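Local atomic coordinates of penicillin-binding protein 2B (Streptococcus pneumoniae, PDB entry 2WAD), a protein that probably cross-links the peptides of adjacent glycan strands in cell-wall peptidoglycan as a transpeptidase of the elongasome, and binds penicillin. Residues Gly587-Gln590 against Val591-Thr595; Leu93-Ile96 against Ala97-Leu100; Ile63-Ala66 against Ser67-Leu71; Asn329-Leu332 against Gly333-Gly336; Glu506-Phe509 against Ala510-Ile513. All coordinates share one frame; numbering follows the deposited sequence.

Contact 1. Residues Gly587-Gln590 against Val591-Thr595; sequences GFYQ and VSHGT. Unlike the reference sequence in segment 591-595: S592 (reference Ala).
Y589 and H593 stack four residues apart, i to i+4, at the C-terminal end of helix 578-593 in the transpeptidase domain. The pair is an offset aromatic stack. The ring centroids are 3.8 Å apart and the planes are only 7° from parallel. Y589 CE1 lies over the centre of the imidazole, whereas H593 ND1 sits nearer the rim of the phenol ring. H593 CB also rests on the same ring as a CH-pi contact. The phenol reaches this place because Y589 CG is anti to the backbone N (chi1 175°), which carries the ring along the helix toward its end.

A hydrogen bond fixes the rotation of the imidazole. H593 ND1 donates to Y589 O at 2.9 Å, and that oxygen lies at the edge of the imidazole, close to its plane. Y589 O also accepts from S592 N at 3.2 Å, but this donor stands well above the carbonyl plane. The helix is unwinding here. V591 N still bonds to G587 O at 3.0 Å, while H593 N makes only a weak bond to Q590 O.

The helix packs on strand 613-616, where F588 and V591 both touch K615 and F588 reaches S613. K615 belongs to what is probably the KTG-type motif of the active site, and the side chain of V591 lies about 9 Å from that of S386, the probable acyl-ester serine. S592, which differs from the reference sequence, bonds through OG to I612 O. Beyond H593 the chain turns off, and G594 N donates to Q590 O at 2.9 Å.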
loop_
_atom_site.group_PDB
_atom_site.type_symbol
_atom_site.label_atom_id
_atom_site.label_comp_id
_atom_site.label_asym_id
_atom_site.label_seq_id
_atom_site.Cartn_x
_atom_site.Cartn_y
_atom_site.Cartn_z
ATOM N N GLY A 587 -21.614 -19.373 -16.981
ATOM C CA GLY A 587 -20.380 -20.137 -17.094
ATOM C C GLY A 587 -19.678 -20.364 -15.763
ATOM O O GLY A 587 -19.270 -21.480 -15.451
ATOM N N PHE A 588 -19.515 -19.304 -14.976
ATOM C CA PHE A 588 -18.888 -19.422 -13.648
ATOM C C PHE A 588 -19.726 -20.305 -12.723
ATOM O O PHE A 588 -19.215 -20.940 -11.794
ATOM C CB PHE A 588 -18.657 -18.051 -12.984
ATOM C CG PHE A 588 -17.404 -17.342 -13.433
ATOM C CD1 PHE A 588 -16.963 -17.421 -14.748
ATOM C CD2 PHE A 588 -16.656 -16.585 -12.536
ATOM C CE1 PHE A 588 -15.813 -16.751 -15.179
ATOM C CE2 PHE A 588 -15.486 -15.926 -12.959
ATOM C CZ PHE A 588 -15.077 -16.018 -14.285
ATOM N N TYR A 589 -21.028 -20.332 -12.958
ATOM C CA TYR A 589 -21.893 -21.141 -12.106
ATOM C C TYR A 589 -21.746 -22.627 -12.432
ATOM O O TYR A 589 -21.678 -23.455 -11.532
ATOM C CB TYR A 589 -23.360 -20.720 -12.242
ATOM C CG TYR A 589 -24.302 -21.621 -11.458
ATOM C CD1 TYR A 589 -24.567 -21.395 -10.104
ATOM C CD2 TYR A 589 -24.912 -22.716 -12.068
ATOM C CE1 TYR A 589 -25.406 -22.218 -9.392
ATOM C CE2 TYR A 589 -25.764 -23.545 -11.361
ATOM C CZ TYR A 589 -26.009 -23.277 -10.027
ATOM O OH TYR A 589 -26.845 -24.073 -9.292
ATOM N N GLN A 590 -21.674 -22.950 -13.721
ATOM C CA GLN A 590 -21.476 -24.317 -14.194
ATOM C C GLN A 590 -20.063 -24.869 -13.949
ATOM O O GLN A 590 -19.869 -26.080 -13.894
ATOM C CB GLN A 590 -21.889 -24.420 -15.677
ATOM C CG GLN A 590 -23.419 -24.234 -15.922
ATOM C CD GLN A 590 -23.899 -24.564 -17.345
ATOM O OE1 GLN A 590 -23.227 -25.249 -18.128
ATOM N NE2 GLN A 590 -25.072 -24.046 -17.690
ATOM N N VAL A 591 -19.070 -23.996 -13.825
ATOM C CA VAL A 591 -17.721 -24.408 -13.460
ATOM C C VAL A 591 -17.802 -25.147 -12.122
ATOM O O VAL A 591 -17.037 -26.085 -11.876
ATOM C CB VAL A 591 -16.803 -23.169 -13.259
ATOM C CG1 VAL A 591 -15.562 -23.518 -12.442
ATOM C CG2 VAL A 591 -16.409 -22.559 -14.603
ATOM N N SER A 592 -18.713 -24.707 -11.254
ATOM C CA SER A 592 -18.786 -25.252 -9.901
ATOM C C SER A 592 -19.981 -26.183 -9.668
ATOM O O SER A 592 -20.039 -26.820 -8.627
ATOM C CB SER A 592 -18.805 -24.154 -8.844
ATOM O OG SER A 592 -19.890 -23.271 -9.070
ATOM N N HIS A 593 -20.916 -26.258 -10.615
ATOM C CA HIS A 593 -22.148 -27.030 -10.438
ATOM C C HIS A 593 -22.369 -28.044 -11.552
ATOM O O HIS A 593 -23.331 -28.812 -11.500
ATOM C CB HIS A 593 -23.389 -26.136 -10.292
ATOM C CG HIS A 593 -23.392 -25.299 -9.041
ATOM N ND1 HIS A 593 -22.646 -24.144 -8.905
ATOM C CD2 HIS A 593 -24.065 -25.446 -7.877
ATOM C CE1 HIS A 593 -22.850 -23.627 -7.707
ATOM N NE2 HIS A 593 -23.697 -24.404 -7.058
ATOM N N GLY A 594 -21.494 -28.045 -12.557
ATOM C CA GLY A 594 -21.679 -28.894 -13.735
ATOM C C GLY A 594 -21.528 -30.392 -13.504
ATOM O O GLY A 594 -20.974 -30.830 -12.501
ATOM N N THR A 595 -21.988 -31.190 -14.460
ATOM C CA THR A 595 -21.935 -32.645 -14.305
ATOM C C THR A 595 -21.277 -33.345 -15.484
ATOM O O THR A 595 -21.515 -34.531 -15.718
ATOM C CB THR A 595 -23.335 -33.232 -14.132
ATOM O OG1 THR A 595 -24.123 -32.885 -15.279
ATOM C CG2 THR A 595 -24.004 -32.678 -12.853
#

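Contact 2. Residues Leu93-Ile96 against Ala97-Leu100; sequences LKEI and AKKL. Unlike the reference sequence in segment 93-96: I96 (reference Thr).
E95 and K98 meet at the outer side of helix 90-100 in the dimerisation-domain family region. Their side chains run side by side and point the same way. K98 NZ stands 3.4 Å from E95 OE1, a salt bridge with a weak hydrogen bond. E95 gets there by folding: CG is anti to its carbonyl carbon (chi1 -54°), and a bend at chi2 swings the carboxylate toward K98. K98 CG takes the position between its own N and carbonyl carbon (chi1 73°). The chain then bends at each later torsion. Its CD passes 3.4 Å from K94 O, so the aliphatic part lies against the backbone of the preceding turn. K98 also touches E174 of helix 169-182.

K99 is bent too, but leads away from E95 and pairs with E211 in a salt bridge. The opposite side of the helix is apolar. L93 packs on F178 of helix 169-182, I96 on M88 and L100 on M212. I96 differs from the reference sequence. The helix is thus amphipathic.

Regular i to i+4 backbone bonds run through the segment, such as A97 N to L93 O at 2.9 Å. E95 and K98 are exposed and their bridge is long, which implies a modest electrostatic link whose strength probably depends on the surrounding solvent and on the nearby E174.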
loop_
_atom_site.group_PDB
_atom_site.type_symbol
_atom_site.label_atom_id
_atom_site.label_comp_id
_atom_site.label_asym_id
_atom_site.label_seq_id
_atom_site.Cartn_x
_atom_site.Cartn_y
_atom_site.Cartn_z
ATOM N N LEU A 93 23.210 31.315 23.467
ATOM C CA LEU A 93 22.962 29.895 23.197
ATOM C C LEU A 93 24.065 28.956 23.702
ATOM O O LEU A 93 23.786 27.880 24.235
ATOM C CB LEU A 93 22.675 29.650 21.715
ATOM C CG LEU A 93 21.214 29.564 21.238
ATOM C CD1 LEU A 93 20.223 30.247 22.154
ATOM C CD2 LEU A 93 21.043 30.064 19.800
ATOM N N LYS A 94 25.314 29.362 23.508
ATOM C CA LYS A 94 26.460 28.597 23.958
ATOM C C LYS A 94 26.471 28.507 25.485
ATOM O O LYS A 94 26.786 27.450 26.018
ATOM C CB LYS A 94 27.760 29.243 23.465
ATOM C CG LYS A 94 28.014 29.050 21.977
ATOM C CD LYS A 94 29.469 29.339 21.642
ATOM C CE LYS A 94 29.868 30.719 22.107
ATOM N NZ LYS A 94 31.135 31.182 21.484
ATOM N N GLU A 95 26.127 29.594 26.179
ATOM C CA GLU A 95 26.045 29.559 27.642
ATOM C C GLU A 95 24.969 28.599 28.134
ATOM O O GLU A 95 25.188 27.885 29.113
ATOM C CB GLU A 95 25.828 30.943 28.264
ATOM C CG GLU A 95 26.825 32.026 27.868
ATOM C CD GLU A 95 28.244 31.776 28.356
ATOM O OE1 GLU A 95 28.416 31.165 29.426
ATOM O OE2 GLU A 95 29.197 32.215 27.677
ATOM N N ILE A 96 23.826 28.559 27.452
ATOM C CA ILE A 96 22.770 27.613 27.784
ATOM C C ILE A 96 23.152 26.153 27.480
ATOM O O ILE A 96 22.811 25.234 28.251
ATOM C CB ILE A 96 21.450 28.008 27.104
ATOM C CG1 ILE A 96 20.921 29.297 27.723
ATOM C CG2 ILE A 96 20.395 26.895 27.175
ATOM C CD1 ILE A 96 19.798 29.898 26.887
ATOM N N ALA A 97 23.861 25.944 26.371
ATOM C CA ALA A 97 24.254 24.590 25.960
ATOM C C ALA A 97 25.160 23.966 27.012
ATOM O O ALA A 97 24.928 22.836 27.409
ATOM C CB ALA A 97 24.966 24.608 24.619
ATOM N N LYS A 98 26.154 24.716 27.480
ATOM C CA LYS A 98 27.138 24.188 28.421
ATOM C C LYS A 98 26.736 24.112 29.897
ATOM O O LYS A 98 27.319 23.320 30.632
ATOM C CB LYS A 98 28.497 24.874 28.258
ATOM C CG LYS A 98 28.560 26.272 28.766
ATOM C CD LYS A 98 29.526 27.064 27.909
ATOM C CE LYS A 98 30.734 27.497 28.691
ATOM N NZ LYS A 98 30.872 28.994 28.674
ATOM N N LYS A 99 25.764 24.918 30.327
ATOM C CA LYS A 99 25.051 24.662 31.584
ATOM C C LYS A 99 24.266 23.340 31.484
ATOM O O LYS A 99 24.143 22.587 32.451
ATOM C CB LYS A 99 24.071 25.791 31.926
ATOM C CG LYS A 99 24.672 27.051 32.518
ATOM C CD LYS A 99 24.847 26.937 34.031
ATOM C CE LYS A 99 23.602 27.344 34.796
ATOM N NZ LYS A 99 23.963 27.459 36.248
ATOM N N LEU A 100 23.723 23.072 30.305
ATOM C CA LEU A 100 22.899 21.885 30.099
ATOM C C LEU A 100 23.746 20.617 30.074
ATOM O O LEU A 100 23.302 19.550 30.502
ATOM C CB LEU A 100 22.096 21.999 28.798
ATOM C CG LEU A 100 21.101 20.856 28.584
ATOM C CD1 LEU A 100 20.125 20.821 29.742
ATOM C CD2 LEU A 100 20.350 20.973 27.259
#

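Contact 3. Residues Ile63-Ala66 against Ser67-Leu71; sequences IYDA and SGKPL
The Y64 ring meets G68 O at its edge, near the ring plane, with Y64 CD1 3.3 Å from G68 O. K69 O and P70 CA approach the ring obliquely. Y64 CG is anti to its carbonyl carbon (chi1 -64°), which sets the ring beside the backbone of G68 to P70. P70 CB is 4.0 Å from Y64 CE1, so the proline ring packs beside the tyrosine. The other flat group, the D65 carboxylate, is approached from both of its faces at one oxygen. S67 N comes to D65 OD2 at 2.9 Å and K69 N at 3.0 Å. Both are well out of the carboxylate plane, on opposite faces. G68 N adds a weak bond to the same oxygen. D65 OD2 therefore collects three backbone N-H groups and holds the loop closed.

The bond from S67 N makes an Asx turn. D65 to G68 also form a type I beta turn joining two antiparallel arms, with G68 N donating to D65 O. G68 closes the turn with positive phi (104°). Y64 and P70 are a non-hydrogen-bonded pair. On one flank D65 N bonds to K69 O at 2.9 Å. On the other L71 N bonds to I63 O at 2.8 Å.

Beside strand 307-310, I63 CG2 touches L71 CD1, and both residues also pack on L310. That strand runs parallel to strand 63-64 as its neighbour in a mixed sheet. The remaining carboxylate oxygen, D65 OD1, accepts from L314 N at the start of helix 314-334. It also takes a hydrogen bond from a water, which in turn accepts from S67 OG at 2.8 Å.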
loop_
_atom_site.group_PDB
_atom_site.type_symbol
_atom_site.label_atom_id
_atom_site.label_comp_id
_atom_site.label_asym_id
_atom_site.label_seq_id
_atom_site.Cartn_x
_atom_site.Cartn_y
_atom_site.Cartn_z
ATOM N N ILE A 63 -5.101 4.289 14.089
ATOM C CA ILE A 63 -5.576 3.343 13.090
ATOM C C ILE A 63 -6.214 2.135 13.784
ATOM O O ILE A 63 -5.590 1.503 14.630
ATOM C CB ILE A 63 -4.404 2.793 12.233
ATOM C CG1 ILE A 63 -3.394 3.886 11.870
ATOM C CG2 ILE A 63 -4.909 2.005 11.047
ATOM C CD1 ILE A 63 -3.769 4.729 10.692
ATOM N N TYR A 64 -7.432 1.797 13.373
ATOM C CA TYR A 64 -8.213 0.757 14.008
ATOM C C TYR A 64 -8.665 -0.273 12.996
ATOM O O TYR A 64 -8.898 0.049 11.823
ATOM C CB TYR A 64 -9.422 1.365 14.715
ATOM C CG TYR A 64 -9.045 2.283 15.859
ATOM C CD1 TYR A 64 -8.924 1.791 17.156
ATOM C CD2 TYR A 64 -8.819 3.645 15.645
ATOM C CE1 TYR A 64 -8.583 2.625 18.221
ATOM C CE2 TYR A 64 -8.480 4.480 16.691
ATOM C CZ TYR A 64 -8.365 3.965 17.977
ATOM O OH TYR A 64 -8.029 4.781 19.037
ATOM N N ASP A 65 -8.790 -1.518 13.441
ATOM C CA ASP A 65 -9.351 -2.540 12.567
ATOM C C ASP A 65 -10.867 -2.416 12.630
ATOM O O ASP A 65 -11.391 -1.590 13.384
ATOM C CB ASP A 65 -8.824 -3.941 12.913
ATOM C CG ASP A 65 -9.680 -4.690 13.928
ATOM O OD1 ASP A 65 -9.618 -5.938 13.946
ATOM O OD2 ASP A 65 -10.409 -4.068 14.718
ATOM N N ALA A 66 -11.552 -3.244 11.853
ATOM C CA ALA A 66 -12.996 -3.174 11.669
ATOM C C ALA A 66 -13.832 -3.416 12.935
ATOM O O ALA A 66 -15.008 -3.042 12.981
ATOM C CB ALA A 66 -13.433 -4.141 10.566
ATOM N N SER A 67 -13.242 -4.039 13.951
ATOM C CA SER A 67 -13.936 -4.236 15.222
ATOM C C SER A 67 -13.484 -3.247 16.303
ATOM O O SER A 67 -14.002 -3.237 17.424
ATOM C CB SER A 67 -13.779 -5.683 15.706
ATOM O OG SER A 67 -12.494 -5.890 16.274
ATOM N N GLY A 68 -12.518 -2.399 15.975
ATOM C CA GLY A 68 -12.185 -1.316 16.894
ATOM C C GLY A 68 -10.908 -1.577 17.654
ATOM O O GLY A 68 -10.551 -0.794 18.520
ATOM N N LYS A 69 -10.207 -2.660 17.337
ATOM C CA LYS A 69 -8.901 -2.892 17.950
ATOM C C LYS A 69 -7.864 -1.928 17.358
ATOM O O LYS A 69 -7.828 -1.719 16.143
ATOM C CB LYS A 69 -8.453 -4.341 17.740
ATOM C CG LYS A 69 -9.544 -5.374 17.989
ATOM C CD LYS A 69 -9.516 -5.933 19.408
ATOM C CE LYS A 69 -10.381 -7.193 19.530
ATOM N NZ LYS A 69 -10.872 -7.388 20.938
ATOM N N PRO A 70 -7.018 -1.338 18.223
ATOM C CA PRO A 70 -5.988 -0.435 17.727
ATOM C C PRO A 70 -4.897 -1.197 16.996
ATOM O O PRO A 70 -4.573 -2.328 17.358
ATOM C CB PRO A 70 -5.434 0.219 18.995
ATOM C CG PRO A 70 -5.826 -0.686 20.123
ATOM C CD PRO A 70 -7.055 -1.426 19.695
ATOM N N LEU A 71 -4.345 -0.575 15.961
ATOM C CA LEU A 71 -3.212 -1.138 15.253
ATOM C C LEU A 71 -1.916 -0.397 15.545
ATOM O O LEU A 71 -0.836 -0.898 15.241
ATOM C CB LEU A 71 -3.485 -1.132 13.757
ATOM C CG LEU A 71 -4.770 -1.859 13.357
ATOM C CD1 LEU A 71 -4.872 -1.817 11.824
ATOM C CD2 LEU A 71 -4.730 -3.310 13.875
HETATM O O HOH W 1 -11.166 -8.021 14.993
#

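Contact 4. Residues Asn329-Leu332 against Gly333-Gly336; sequences NSEL and GNGG. Unlike the reference sequence in segment 333-336: G333 (reference Glu).
The C-terminal end of helix 314-334 is finished by side chains as well as backbone. E331 and N334 bond across its last turn. N334 ND2 donates to E331 OE2 at 3.2 Å along a nearly straight path (165°). E331 OE2 lies in the plane of the N334 amide, but the donor comes at it from above the carboxylate plane, and the two planes are 80° apart. N334 can reach both ways because CG sits between its backbone N and carbonyl carbon (chi1 63°), folding the amide back over the helix end.

The other end of that amide makes an Asx turn: G336 N donates to N334 OD1 at 2.9 Å, nearly along the C=O axis. Helical bonding fades in the same place. G333 N still reaches N329 O at 2.8 Å and N334 N reaches S330 O at 3.0 Å. G335 N makes only weak bonds to E331 O and L332 O. G335 is the first residue to leave helical geometry, with positive phi. G333 differs from the reference sequence.

E331 is buried and multiply paired. Its OE2 also forms a salt bridge with K659, and its OE1 accepts from N654 ND2.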
loop_
_atom_site.group_PDB
_atom_site.type_symbol
_atom_site.label_atom_id
_atom_site.label_comp_id
_atom_site.label_asym_id
_atom_site.label_seq_id
_atom_site.Cartn_x
_atom_site.Cartn_y
_atom_site.Cartn_z
ATOM N N ASN A 329 2.108 -25.382 3.456
ATOM C CA ASN A 329 2.953 -26.414 4.063
ATOM C C ASN A 329 2.577 -27.819 3.620
ATOM O O ASN A 329 3.447 -28.654 3.423
ATOM C CB ASN A 329 2.923 -26.340 5.598
ATOM C CG ASN A 329 3.896 -25.308 6.164
ATOM O OD1 ASN A 329 5.072 -25.246 5.787
ATOM N ND2 ASN A 329 3.399 -24.487 7.061
ATOM N N SER A 330 1.284 -28.078 3.454
ATOM C CA SER A 330 0.843 -29.371 2.936
ATOM C C SER A 330 1.413 -29.594 1.535
ATOM O O SER A 330 1.961 -30.663 1.221
ATOM C CB SER A 330 -0.692 -29.417 2.919
ATOM O OG SER A 330 -1.157 -30.748 2.798
ATOM N N GLU A 331 1.329 -28.566 0.692
ATOM C CA GLU A 331 1.851 -28.694 -0.672
ATOM C C GLU A 331 3.371 -28.776 -0.697
ATOM O O GLU A 331 3.951 -29.342 -1.619
ATOM C CB GLU A 331 1.353 -27.559 -1.562
ATOM C CG GLU A 331 -0.143 -27.583 -1.769
ATOM C CD GLU A 331 -0.594 -28.738 -2.647
ATOM O OE1 GLU A 331 -0.403 -28.669 -3.882
ATOM O OE2 GLU A 331 -1.151 -29.720 -2.098
ATOM N N LEU A 332 4.036 -28.204 0.301
ATOM C CA LEU A 332 5.463 -28.484 0.453
ATOM C C LEU A 332 5.697 -29.922 0.912
ATOM O O LEU A 332 6.676 -30.555 0.516
ATOM C CB LEU A 332 6.125 -27.524 1.431
ATOM C CG LEU A 332 6.462 -26.100 0.992
ATOM C CD1 LEU A 332 7.133 -25.326 2.132
ATOM C CD2 LEU A 332 7.332 -26.118 -0.242
ATOM N N GLY A 333 4.778 -30.424 1.728
ATOM C CA GLY A 333 4.849 -31.767 2.300
ATOM C C GLY A 333 4.868 -32.806 1.193
ATOM O O GLY A 333 5.668 -33.736 1.230
ATOM N N ASN A 334 4.007 -32.640 0.189
ATOM C CA ASN A 334 3.912 -33.633 -0.875
ATOM C C ASN A 334 4.767 -33.288 -2.080
ATOM O O ASN A 334 4.846 -34.084 -3.012
ATOM C CB ASN A 334 2.462 -33.850 -1.304
ATOM C CG ASN A 334 1.842 -32.589 -1.896
ATOM O OD1 ASN A 334 2.482 -31.864 -2.677
ATOM N ND2 ASN A 334 0.602 -32.314 -1.507
ATOM N N GLY A 335 5.420 -32.124 -2.057
ATOM C CA GLY A 335 6.400 -31.767 -3.083
ATOM C C GLY A 335 5.884 -30.808 -4.147
ATOM O O GLY A 335 6.665 -30.245 -4.916
ATOM N N GLY A 336 4.569 -30.598 -4.193
ATOM C CA GLY A 336 3.980 -29.767 -5.245
ATOM C C GLY A 336 4.414 -28.313 -5.205
ATOM O O GLY A 336 4.452 -27.636 -6.235
#

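Contact 5. Residues Glu506-Phe509 against Ala510-Ile513; sequences EYNF and ANFI. Unlike the reference sequence in segment 506-509: N508 (reference Ser). Unlike the reference sequence in segment 510-513: F512 (reference Tyr).
N508 CG lies between its backbone N and carbonyl carbon (chi1 60°), which turns the amide oxygen back over the start of the helix. F509 CG is anti to its N (chi1 172°), which places a face of the ring against I513 CG1. N508 OD1 accepts from N511 N at 2.9 Å, with the N-H pointing nearly straight at the oxygen (160°).

This is an N-cap: N508 precedes helix 509-515 and its side chain takes up an N-H of the first turn. N508 differs from the reference sequence. The main-chain bonds start at once, F512 N to N508 O at 3.2 Å and I513 N to F509 O at 3.1 Å.

I513 CG1 covers one face of the F509 ring as a CH-pi contact, 3.9 Å from its centroid and offset toward the rim. Between the side chains the nearest atoms are F509 CZ and I513 CG1, 3.6 Å apart. F512, which also differs from the reference sequence, comes beside F509 more loosely, with CD2 4.5 Å from F509 CD1. Around them, F415 meets the F509 ring edge-to-face, and M456 touches both phenylalanines. F512 rests on A452 and I513 on V449 of helix 445-455.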
loop_
_atom_site.group_PDB
_atom_site.type_symbol
_atom_site.label_atom_id
_atom_site.label_comp_id
_atom_site.label_asym_id
_atom_site.label_seq_id
_atom_site.Cartn_x
_atom_site.Cartn_y
_atom_site.Cartn_z
ATOM N N GLU A 506 6.827 -4.828 -26.054
ATOM C CA GLU A 506 7.344 -5.523 -27.222
ATOM C C GLU A 506 6.768 -6.940 -27.175
ATOM O O GLU A 506 6.847 -7.595 -26.126
ATOM C CB GLU A 506 8.874 -5.601 -27.097
ATOM C CG GLU A 506 9.612 -6.276 -28.263
ATOM C CD GLU A 506 11.112 -6.421 -28.016
ATOM O OE1 GLU A 506 11.528 -6.452 -26.831
ATOM O OE2 GLU A 506 11.889 -6.501 -28.998
ATOM N N TYR A 507 6.232 -7.433 -28.292
ATOM C CA TYR A 507 5.599 -8.758 -28.306
ATOM C C TYR A 507 5.359 -9.207 -29.736
ATOM O O TYR A 507 5.273 -8.371 -30.628
ATOM C CB TYR A 507 4.243 -8.727 -27.578
ATOM C CG TYR A 507 3.369 -7.633 -28.130
ATOM C CD1 TYR A 507 3.421 -6.336 -27.612
ATOM C CD2 TYR A 507 2.532 -7.877 -29.212
ATOM C CE1 TYR A 507 2.643 -5.320 -28.154
ATOM C CE2 TYR A 507 1.758 -6.870 -29.756
ATOM C CZ TYR A 507 1.837 -5.592 -29.236
ATOM O OH TYR A 507 1.067 -4.597 -29.796
ATOM N N ASN A 508 5.199 -10.516 -29.944
ATOM C CA ASN A 508 4.831 -11.063 -31.241
ATOM C C ASN A 508 3.466 -11.766 -31.252
ATOM O O ASN A 508 2.735 -11.756 -30.268
ATOM C CB ASN A 508 5.897 -12.068 -31.697
ATOM C CG ASN A 508 6.051 -13.231 -30.730
ATOM O OD1 ASN A 508 5.082 -13.680 -30.125
ATOM N ND2 ASN A 508 7.273 -13.714 -30.572
ATOM N N PHE A 509 3.139 -12.400 -32.376
ATOM C CA PHE A 509 1.848 -13.063 -32.550
ATOM C C PHE A 509 1.596 -14.193 -31.563
ATOM O O PHE A 509 0.466 -14.351 -31.093
ATOM C CB PHE A 509 1.687 -13.571 -33.988
ATOM C CG PHE A 509 0.466 -14.425 -34.210
ATOM C CD1 PHE A 509 -0.778 -13.852 -34.325
ATOM C CD2 PHE A 509 0.578 -15.803 -34.322
ATOM C CE1 PHE A 509 -1.904 -14.648 -34.520
ATOM C CE2 PHE A 509 -0.530 -16.611 -34.526
ATOM C CZ PHE A 509 -1.782 -16.034 -34.628
ATOM N N ALA A 510 2.618 -15.003 -31.289
ATOM C CA ALA A 510 2.481 -16.096 -30.327
ATOM C C ALA A 510 2.152 -15.558 -28.929
ATOM O O ALA A 510 1.347 -16.166 -28.202
ATOM C CB ALA A 510 3.745 -17.013 -30.314
ATOM N N ASN A 511 2.741 -14.417 -28.568
ATOM C CA ASN A 511 2.446 -13.749 -27.305
ATOM C C ASN A 511 0.991 -13.267 -27.169
ATOM O O ASN A 511 0.369 -13.432 -26.120
ATOM C CB ASN A 511 3.374 -12.543 -27.090
ATOM C CG ASN A 511 4.862 -12.912 -27.013
ATOM O OD1 ASN A 511 5.268 -14.031 -26.633
ATOM N ND2 ASN A 511 5.686 -11.931 -27.366
ATOM N N PHE A 512 0.468 -12.637 -28.219
ATOM C CA PHE A 512 -0.923 -12.209 -28.285
ATOM C C PHE A 512 -1.847 -13.393 -28.026
ATOM O O PHE A 512 -2.731 -13.316 -27.176
ATOM C CB PHE A 512 -1.201 -11.588 -29.669
ATOM C CG PHE A 512 -2.670 -11.414 -30.001
ATOM C CD1 PHE A 512 -3.466 -10.511 -29.314
ATOM C CD2 PHE A 512 -3.251 -12.156 -31.019
ATOM C CE1 PHE A 512 -4.805 -10.341 -29.638
ATOM C CE2 PHE A 512 -4.584 -11.996 -31.344
ATOM C CZ PHE A 512 -5.377 -11.104 -30.655
ATOM N N ILE A 513 -1.639 -14.482 -28.768
ATOM C CA ILE A 513 -2.394 -15.716 -28.605
ATOM C C ILE A 513 -2.323 -16.248 -27.161
ATOM O O ILE A 513 -3.367 -16.509 -26.567
ATOM C CB ILE A 513 -1.936 -16.783 -29.611
ATOM C CG1 ILE A 513 -2.332 -16.379 -31.042
ATOM C CG2 ILE A 513 -2.535 -18.141 -29.261
ATOM C CD1 ILE A 513 -3.849 -16.056 -31.229
#

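How the contacts relate
All five are local contacts within one chain, and all are partly buried. Contact 1 has no exposed touching residue; contact 4 is mostly exposed apart from E331 and G336. Contacts 1, 2 and 4 lie in the C-terminal part of a helix; contact 5 starts one and contact 3 is a turn. Contacts 3 and 4 share a link to helix 314-334, at its beginning and its end. Contact 2 lies about 79 Å from contact 1 between centres and carries a weak, exposed salt bridge. Contact 1 is nearest the active site and relies on stacked rings. Contact 4 buries a carboxylate, contact 3 gathers backbone N-H groups on one carboxylate oxygen, and contact 5 joins a polar cap to apolar packing.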